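Long-range contacts in endo-pectate lyase (PDB 3B8Y), which probably cleaves polygalacturonate and methylated pectins by endo-acting, calcium-dependent elimination, leaving oligosaccharides with unsaturated non-reducing ends: residues T22-S27 with V98-V103; S55-R60 with W85-V90. One frame throughout, in Å; residues are numbered along the deposited sequence.

Interaction 1 (T22-S27 with V98-V103)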
ATOM      1  N   THR A  22      14.789 -11.182  -5.585  1.00 29.27           N
ATOM      2  CA  THR A  22      14.167  -9.871  -5.558  1.00 26.78           C
ATOM      3  C   THR A  22      13.296  -9.783  -6.801  1.00 25.03           C
ATOM      4  O   THR A  22      13.765 -10.039  -7.910  1.00 24.96           O
ATOM      5  CB  THR A  22      15.216  -8.744  -5.608  1.00 26.94           C
ATOM      6  OG1 THR A  22      16.142  -8.911  -4.529  1.00 28.74           O
ATOM      7  CG2 THR A  22      14.545  -7.369  -5.502  1.00 22.83           C
ATOM      8  N   THR A  23      12.013  -9.499  -6.616  1.00 22.97           N
ATOM      9  CA  THR A  23      11.125  -9.368  -7.759  1.00 21.89           C
ATOM     10  C   THR A  23      10.720  -7.916  -7.875  1.00 20.11           C
ATOM     11  O   THR A  23      10.226  -7.313  -6.919  1.00 20.56           O
ATOM     12  CB  THR A  23       9.895 -10.287  -7.657  1.00 22.95           C
ATOM     13  OG1 THR A  23      10.335 -11.648  -7.598  1.00 24.65           O
ATOM     14  CG2 THR A  23       9.012 -10.127  -8.895  1.00 23.38           C
ATOM     15  N   LEU A  24      10.988  -7.346  -9.041  1.00 18.49           N
ATOM     16  CA  LEU A  24      10.708  -5.945  -9.300  1.00 17.24           C
ATOM     17  C   LEU A  24       9.576  -5.708 -10.279  1.00 18.31           C
ATOM     18  O   LEU A  24       9.464  -6.394 -11.292  1.00 17.71           O
ATOM     19  CB  LEU A  24      11.974  -5.268  -9.828  1.00 14.14           C
ATOM     20  CG  LEU A  24      11.942  -3.770 -10.175  1.00 14.43           C
ATOM     21  CD1 LEU A  24      11.735  -2.930  -8.905  1.00 14.49           C
ATOM     22  CD2 LEU A  24      13.275  -3.398 -10.818  1.00 12.18           C
ATOM     23  N   MET A  25       8.787  -4.677  -9.997  1.00 19.28           N
ATOM     24  CA  MET A  25       7.674  -4.280 -10.850  1.00 21.12           C
ATOM     25  C   MET A  25       7.709  -2.769 -11.053  1.00 20.69           C
ATOM     26  O   MET A  25       8.172  -2.019 -10.191  1.00 17.70           O
ATOM     27  CB  MET A  25       6.332  -4.700 -10.237  1.00 22.31           C
ATOM     28  CG  MET A  25       6.096  -6.201 -10.221  1.00 24.03           C
ATOM     29  SD  MET A  25       4.576  -6.651  -9.353  1.00 29.52           S
ATOM     30  CE  MET A  25       3.388  -5.900 -10.359  1.00 22.64           C
ATOM     31  N   LEU A  26       7.195  -2.327 -12.193  1.00 23.25           N
ATOM     32  CA  LEU A  26       7.169  -0.913 -12.506  1.00 24.81           C
ATOM     33  C   LEU A  26       5.787  -0.395 -12.852  1.00 26.03           C
ATOM     34  O   LEU A  26       5.002  -1.065 -13.531  1.00 26.60           O
ATOM     35  CB  LEU A  26       8.133  -0.609 -13.655  1.00 25.94           C
ATOM     36  CG  LEU A  26       8.260   0.846 -14.127  1.00 26.34           C
ATOM     37  CD1 LEU A  26       9.715   1.169 -14.345  1.00 25.61           C
ATOM     38  CD2 LEU A  26       7.458   1.071 -15.409  1.00 29.50           C
ATOM     39  N   SER A  27       5.508   0.817 -12.384  1.00 27.33           N
ATOM     40  CA  SER A  27       4.253   1.489 -12.670  1.00 30.53           C
ATOM     41  C   SER A  27       4.572   2.896 -13.142  1.00 32.11           C
ATOM     42  O   SER A  27       5.304   3.635 -12.480  1.00 32.38           O
ATOM     43  CB  SER A  27       3.351   1.550 -11.444  1.00 32.12           C
ATOM     44  OG  SER A  27       2.182   2.287 -11.752  1.00 36.44           O
ATOM     45  N   VAL A  98      21.628  -9.321  -3.962  1.00 33.38           N
ATOM     46  CA  VAL A  98      20.510  -9.964  -4.653  1.00 31.81           C
ATOM     47  C   VAL A  98      19.803  -8.998  -5.609  1.00 30.08           C
ATOM     48  O   VAL A  98      18.906  -8.256  -5.216  1.00 31.29           O
ATOM     49  CB  VAL A  98      19.488 -10.587  -3.664  1.00 31.19           C
ATOM     50  CG1 VAL A  98      18.493 -11.442  -4.421  1.00 27.42           C
ATOM     51  CG2 VAL A  98      20.213 -11.436  -2.600  1.00 32.32           C
ATOM     52  N   VAL A  99      20.238  -9.017  -6.863  1.00 28.02           N
ATOM     53  CA  VAL A  99      19.693  -8.167  -7.914  1.00 25.73           C
ATOM     54  C   VAL A  99      18.389  -8.743  -8.462  1.00 26.28           C
ATOM     55  O   VAL A  99      18.272  -9.943  -8.698  1.00 26.59           O
ATOM     56  CB  VAL A  99      20.723  -7.988  -9.083  1.00 24.97           C
ATOM     57  CG1 VAL A  99      20.200  -6.983 -10.129  1.00 22.67           C
ATOM     58  CG2 VAL A  99      22.050  -7.511  -8.533  1.00 19.45           C
ATOM     59  N   SER A 100      17.406  -7.871  -8.647  1.00 25.69           N
ATOM     60  CA  SER A 100      16.106  -8.267  -9.159  1.00 23.70           C
ATOM     61  C   SER A 100      16.163  -8.458 -10.665  1.00 25.01           C
ATOM     62  O   SER A 100      17.215  -8.324 -11.297  1.00 26.90           O
ATOM     63  CB  SER A 100      15.089  -7.166  -8.875  1.00 21.62           C
ATOM     64  OG  SER A 100      15.327  -6.041  -9.713  1.00 17.75           O
ATOM     65  N   ASN A 101      15.001  -8.756 -11.225  1.00 23.31           N
ATOM     66  CA  ASN A 101      14.832  -8.902 -12.658  1.00 21.83           C
ATOM     67  C   ASN A 101      14.761  -7.464 -13.197  1.00 21.90           C
ATOM     68  O   ASN A 101      14.631  -6.486 -12.431  1.00 18.94           O
ATOM     69  CB  ASN A 101      13.495  -9.603 -12.942  1.00 19.09           C
ATOM     70  CG  ASN A 101      12.310  -8.909 -12.249  1.00 23.12           C
ATOM     71  OD1 ASN A 101      11.538  -8.169 -12.880  1.00 24.43           O
ATOM     72  ND2 ASN A 101      12.187  -9.118 -10.943  1.00 16.52           N
ATOM     73  N   ALA A 102      14.867  -7.330 -14.509  1.00 21.23           N
ATOM     74  CA  ALA A 102      14.762  -6.021 -15.137  1.00 22.17           C
ATOM     75  C   ALA A 102      13.289  -5.696 -15.371  1.00 20.90           C
ATOM     76  O   ALA A 102      12.456  -6.598 -15.463  1.00 20.25           O
ATOM     77  CB  ALA A 102      15.501  -6.020 -16.484  1.00 23.74           C
ATOM     78  N   VAL A 103      12.965  -4.407 -15.331  1.00 20.28           N
ATOM     79  CA  VAL A 103      11.625  -3.921 -15.638  1.00 21.65           C
ATOM     80  C   VAL A 103      11.905  -2.761 -16.568  1.00 22.57           C
ATOM     81  O   VAL A 103      12.966  -2.136 -16.476  1.00 20.62           O
ATOM     82  CB  VAL A 103      10.792  -3.416 -14.404  1.00 22.90           C
ATOM     83  CG1 VAL A 103      10.372  -4.579 -13.524  1.00 22.12           C
ATOM     84  CG2 VAL A 103      11.534  -2.339 -13.623  1.00 20.06           C
TER
HETATM   85  O   HOH W   1      16.867 -11.702  -7.427  1.00 37.61           O
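L24 and V103 pack side chain against side chain between segments 22-26 and 98-103, whose end-to-end directions differ by 20°. With CG anti to the backbone N (chi1 -180°), L24 reaches out from its strand. Its CB lies 3.4 Å from OG of S100, its CG rests near both methyls of V103, and its CD2 tip presses tightly on V103 CG2 at 3.5 Å, the two side chains crossing at about a right angle. L26 continues the apolar seam, its CB 3.8 Å from V103 CG2. At the other end, T22 OG1 donates to the carbonyl O of V98 at 2.9 Å, arriving 48° out of the carbonyl plane. Beside it, T22 CG2 meets S100 CB closely, and a water accepts from the T22 amide while donating to the V99 carbonyl. S100 OG is itself held twice, donating to N101 O at 2.8 Å and accepting from V88 N. These residues join the edge strands 22-29 and 97-104 of the two sheets of a fibronectin type III-like sandwich. The sheets thus meet through an apolar interior, where T22 OG1 ties them across the contact while S100 OG is spent within its own sheet.

Interaction 2 (S55-R60 with W85-V90)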
ATOM      1  N   SER A  55      18.702  -2.316 -22.723  1.00 31.38           N
ATOM      2  CA  SER A  55      18.480  -3.587 -22.059  1.00 31.98           C
ATOM      3  C   SER A  55      19.727  -4.116 -21.353  1.00 31.32           C
ATOM      4  O   SER A  55      19.622  -4.829 -20.359  1.00 30.85           O
ATOM      5  CB  SER A  55      18.010  -4.606 -23.101  1.00 32.60           C
ATOM      6  OG  SER A  55      17.134  -5.555 -22.527  1.00 37.33           O
ATOM      7  N   ASN A  56      20.894  -3.727 -21.863  1.00 30.51           N
ATOM      8  CA  ASN A  56      22.193  -4.174 -21.357  1.00 30.51           C
ATOM      9  C   ASN A  56      22.495  -3.803 -19.900  1.00 30.08           C
ATOM     10  O   ASN A  56      22.857  -2.665 -19.597  1.00 29.91           O
ATOM     11  CB  ASN A  56      23.302  -3.666 -22.289  1.00 28.67           C
ATOM     12  CG  ASN A  56      24.666  -4.260 -21.978  1.00 31.69           C
ATOM     13  OD1 ASN A  56      25.662  -3.872 -22.593  1.00 34.87           O
ATOM     14  ND2 ASN A  56      24.727  -5.211 -21.044  1.00 31.59           N
ATOM     15  N   PRO A  57      22.429  -4.799 -18.997  1.00 29.19           N
ATOM     16  CA  PRO A  57      22.682  -4.636 -17.562  1.00 29.39           C
ATOM     17  C   PRO A  57      24.043  -4.016 -17.295  1.00 29.70           C
ATOM     18  O   PRO A  57      24.212  -3.259 -16.338  1.00 30.02           O
ATOM     19  CB  PRO A  57      22.643  -6.077 -17.038  1.00 30.07           C
ATOM     20  CG  PRO A  57      21.770  -6.781 -18.014  1.00 29.23           C
ATOM     21  CD  PRO A  57      22.184  -6.214 -19.327  1.00 26.93           C
ATOM     22  N   ASP A  58      25.013  -4.341 -18.145  1.00 30.37           N
ATOM     23  CA  ASP A  58      26.369  -3.824 -17.994  1.00 31.79           C
ATOM     24  C   ASP A  58      26.466  -2.314 -18.201  1.00 32.56           C
ATOM     25  O   ASP A  58      27.430  -1.682 -17.762  1.00 33.65           O
ATOM     26  CB  ASP A  58      27.336  -4.562 -18.934  1.00 32.93           C
ATOM     27  CG  ASP A  58      27.572  -6.013 -18.520  1.00 35.15           C
ATOM     28  OD1 ASP A  58      28.517  -6.630 -19.044  1.00 33.50           O
ATOM     29  OD2 ASP A  58      26.823  -6.543 -17.665  1.00 37.63           O
ATOM     30  N   LEU A  59      25.449  -1.738 -18.837  1.00 33.33           N
ATOM     31  CA  LEU A  59      25.409  -0.307 -19.115  1.00 33.63           C
ATOM     32  C   LEU A  59      24.577   0.499 -18.119  1.00 33.29           C
ATOM     33  O   LEU A  59      24.476   1.723 -18.238  1.00 34.18           O
ATOM     34  CB  LEU A  59      24.902  -0.058 -20.543  1.00 32.79           C
ATOM     35  CG  LEU A  59      25.845  -0.546 -21.649  1.00 34.56           C
ATOM     36  CD1 LEU A  59      25.266  -0.259 -23.028  1.00 33.63           C
ATOM     37  CD2 LEU A  59      27.198   0.133 -21.482  1.00 35.34           C
ATOM     38  N   ARG A  60      23.980  -0.180 -17.144  1.00 32.55           N
ATOM     39  CA  ARG A  60      23.163   0.512 -16.149  1.00 31.25           C
ATOM     40  C   ARG A  60      24.033   1.305 -15.199  1.00 31.21           C
ATOM     41  O   ARG A  60      25.231   1.070 -15.083  1.00 29.81           O
ATOM     42  CB  ARG A  60      22.303  -0.473 -15.351  1.00 29.94           C
ATOM     43  CG  ARG A  60      23.082  -1.359 -14.397  1.00 28.92           C
ATOM     44  CD  ARG A  60      22.294  -2.595 -14.057  1.00 26.89           C
ATOM     45  NE  ARG A  60      23.094  -3.556 -13.318  1.00 27.78           N
ATOM     46  CZ  ARG A  60      22.740  -4.819 -13.104  1.00 30.35           C
ATOM     47  NH1 ARG A  60      23.541  -5.625 -12.421  1.00 30.22           N
ATOM     48  NH2 ARG A  60      21.589  -5.277 -13.570  1.00 29.69           N
ATOM     49  N   TRP A  85      15.284   0.990 -18.450  1.00 29.48           N
ATOM     50  CA  TRP A  85      15.353  -0.328 -17.848  1.00 27.19           C
ATOM     51  C   TRP A  85      15.769  -0.095 -16.398  1.00 25.85           C
ATOM     52  O   TRP A  85      16.585   0.788 -16.106  1.00 24.17           O
ATOM     53  CB  TRP A  85      16.361  -1.214 -18.589  1.00 24.40           C
ATOM     54  CG  TRP A  85      15.760  -1.881 -19.792  1.00 25.11           C
ATOM     55  CD1 TRP A  85      15.302  -3.166 -19.874  1.00 23.97           C
ATOM     56  CD2 TRP A  85      15.498  -1.282 -21.070  1.00 24.41           C
ATOM     57  NE1 TRP A  85      14.767  -3.401 -21.114  1.00 24.35           N
ATOM     58  CE2 TRP A  85      14.873  -2.262 -21.869  1.00 23.56           C
ATOM     59  CE3 TRP A  85      15.732  -0.012 -21.617  1.00 24.21           C
ATOM     60  CZ2 TRP A  85      14.477  -2.013 -23.187  1.00 24.50           C
ATOM     61  CZ3 TRP A  85      15.338   0.234 -22.934  1.00 22.47           C
ATOM     62  CH2 TRP A  85      14.720  -0.757 -23.698  1.00 23.28           C
ATOM     63  N   TYR A  86      15.191  -0.866 -15.489  1.00 24.69           N
ATOM     64  CA  TYR A  86      15.501  -0.710 -14.076  1.00 22.92           C
ATOM     65  C   TYR A  86      15.803  -2.025 -13.396  1.00 21.49           C
ATOM     66  O   TYR A  86      15.262  -3.059 -13.756  1.00 22.59           O
ATOM     67  CB  TYR A  86      14.319  -0.080 -13.330  1.00 23.42           C
ATOM     68  CG  TYR A  86      14.033   1.374 -13.633  1.00 22.34           C
ATOM     69  CD1 TYR A  86      14.603   2.388 -12.865  1.00 22.04           C
ATOM     70  CD2 TYR A  86      13.146   1.734 -14.648  1.00 21.34           C
ATOM     71  CE1 TYR A  86      14.298   3.721 -13.098  1.00 20.53           C
ATOM     72  CE2 TYR A  86      12.833   3.064 -14.887  1.00 22.53           C
ATOM     73  CZ  TYR A  86      13.414   4.057 -14.107  1.00 21.96           C
ATOM     74  OH  TYR A  86      13.107   5.381 -14.349  1.00 20.45           O
ATOM     75  N   TRP A  87      16.665  -1.960 -12.391  1.00 20.70           N
ATOM     76  CA  TRP A  87      17.021  -3.108 -11.577  1.00 19.56           C
ATOM     77  C   TRP A  87      17.157  -2.571 -10.163  1.00 20.99           C
ATOM     78  O   TRP A  87      17.437  -1.388  -9.964  1.00 22.29           O
ATOM     79  CB  TRP A  87      18.368  -3.706 -11.982  1.00 18.96           C
ATOM     80  CG  TRP A  87      18.432  -4.300 -13.343  1.00 18.11           C
ATOM     81  CD1 TRP A  87      18.342  -5.624 -13.663  1.00 17.66           C
ATOM     82  CD2 TRP A  87      18.697  -3.604 -14.568  1.00 17.44           C
ATOM     83  NE1 TRP A  87      18.551  -5.800 -15.015  1.00 19.91           N
ATOM     84  CE2 TRP A  87      18.769  -4.575 -15.594  1.00 20.57           C
ATOM     85  CE3 TRP A  87      18.887  -2.255 -14.898  1.00 18.47           C
ATOM     86  CZ2 TRP A  87      19.027  -4.238 -16.933  1.00 22.22           C
ATOM     87  CZ3 TRP A  87      19.145  -1.917 -16.229  1.00 22.24           C
ATOM     88  CH2 TRP A  87      19.214  -2.907 -17.231  1.00 22.46           C
ATOM     89  N   VAL A  88      16.918  -3.432  -9.186  1.00 21.10           N
ATOM     90  CA  VAL A  88      17.078  -3.068  -7.785  1.00 20.36           C
ATOM     91  C   VAL A  88      17.978  -4.129  -7.169  1.00 21.15           C
ATOM     92  O   VAL A  88      17.729  -5.332  -7.302  1.00 21.18           O
ATOM     93  CB  VAL A  88      15.734  -3.004  -7.010  1.00 20.05           C
ATOM     94  CG1 VAL A  88      16.000  -2.961  -5.501  1.00 19.16           C
ATOM     95  CG2 VAL A  88      14.956  -1.756  -7.411  1.00 16.78           C
ATOM     96  N   ASP A  89      19.052  -3.673  -6.536  1.00 22.61           N
ATOM     97  CA  ASP A  89      20.010  -4.552  -5.897  1.00 23.63           C
ATOM     98  C   ASP A  89      19.826  -4.502  -4.376  1.00 25.11           C
ATOM     99  O   ASP A  89      20.018  -3.460  -3.753  1.00 25.84           O
ATOM    100  CB  ASP A  89      21.419  -4.107  -6.300  1.00 25.19           C
ATOM    101  CG  ASP A  89      22.517  -5.035  -5.799  1.00 25.49           C
ATOM    102  OD1 ASP A  89      22.259  -6.159  -5.310  1.00 26.85           O
ATOM    103  OD2 ASP A  89      23.674  -4.628  -5.936  1.00 27.22           O
ATOM    104  N   VAL A  90      19.410  -5.626  -3.798  1.00 26.10           N
ATOM    105  CA  VAL A  90      19.214  -5.739  -2.349  1.00 28.26           C
ATOM    106  C   VAL A  90      20.489  -6.361  -1.770  1.00 28.83           C
ATOM    107  O   VAL A  90      20.833  -7.489  -2.104  1.00 28.72           O
ATOM    108  CB  VAL A  90      17.998  -6.648  -2.006  1.00 28.09           C
ATOM    109  CG1 VAL A  90      17.939  -6.916  -0.508  1.00 27.80           C
ATOM    110  CG2 VAL A  90      16.682  -6.001  -2.485  1.00 27.55           C
TER
HETATM  111  O   HOH W   2      13.753  -5.649 -22.617  1.00 40.30           O
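The loop at S55 approaches strand 85-92 most closely at W85, with 6.2 Å between the CA atoms of S55 and W85, then turns through the 3-10 segment 57-59, and no hydrogen bond joins it directly to the strand. S55 sits over one face of the W85 indole, its CA 3.7 Å from the centroid of the W85 five-membered ring and almost directly above it, 2° off the ring normal, as a CH-pi contact. A water at the ring edge accepts from W85 NE1 at 2.9 Å and makes a weak bond with S55 OG. W87 is gripped more fully. R60 lays its chain across one face: CD stands 3.9 Å from the centroid of the W87 six-membered ring, and because the chain is extended from CG to NE, the guanidinium continues over the pyrrole part, CZ 4.4 Å from the five-membered centroid. The guanidinium is steeply tilted, its plane 71° from the ring, so that NH2 dips toward the indole, 3.3 Å from W87 CG. P57 CG touches W87 CZ2 at 3.9 Å, while the S55 carbonyl O lies at the indole edge. Cation-pi and CH-pi contacts and one water thus join loop to strand, with R60 covering a face of the buried W87.

Both interactions belong to the N-terminal sandwich, away from the calcium and zinc sites, and they share the sheet in which strands 85-92 and 97-104 are neighbours. Interaction 1 is the more buried: it faces inward and brings one sheet against the other. Interaction 2 lies at the surface, where a loop between strands 44-52 and 61-66 folds back over the outer face of that sheet. Strand 85-92 connects them, since Y86 packs on L26 within the sandwich while W87, pointing to the other side, touches A102. Aliphatic packing with hydroxyl-to-backbone bonds serves the interior, whereas indole faces met by a cation and by CH groups serve the exterior.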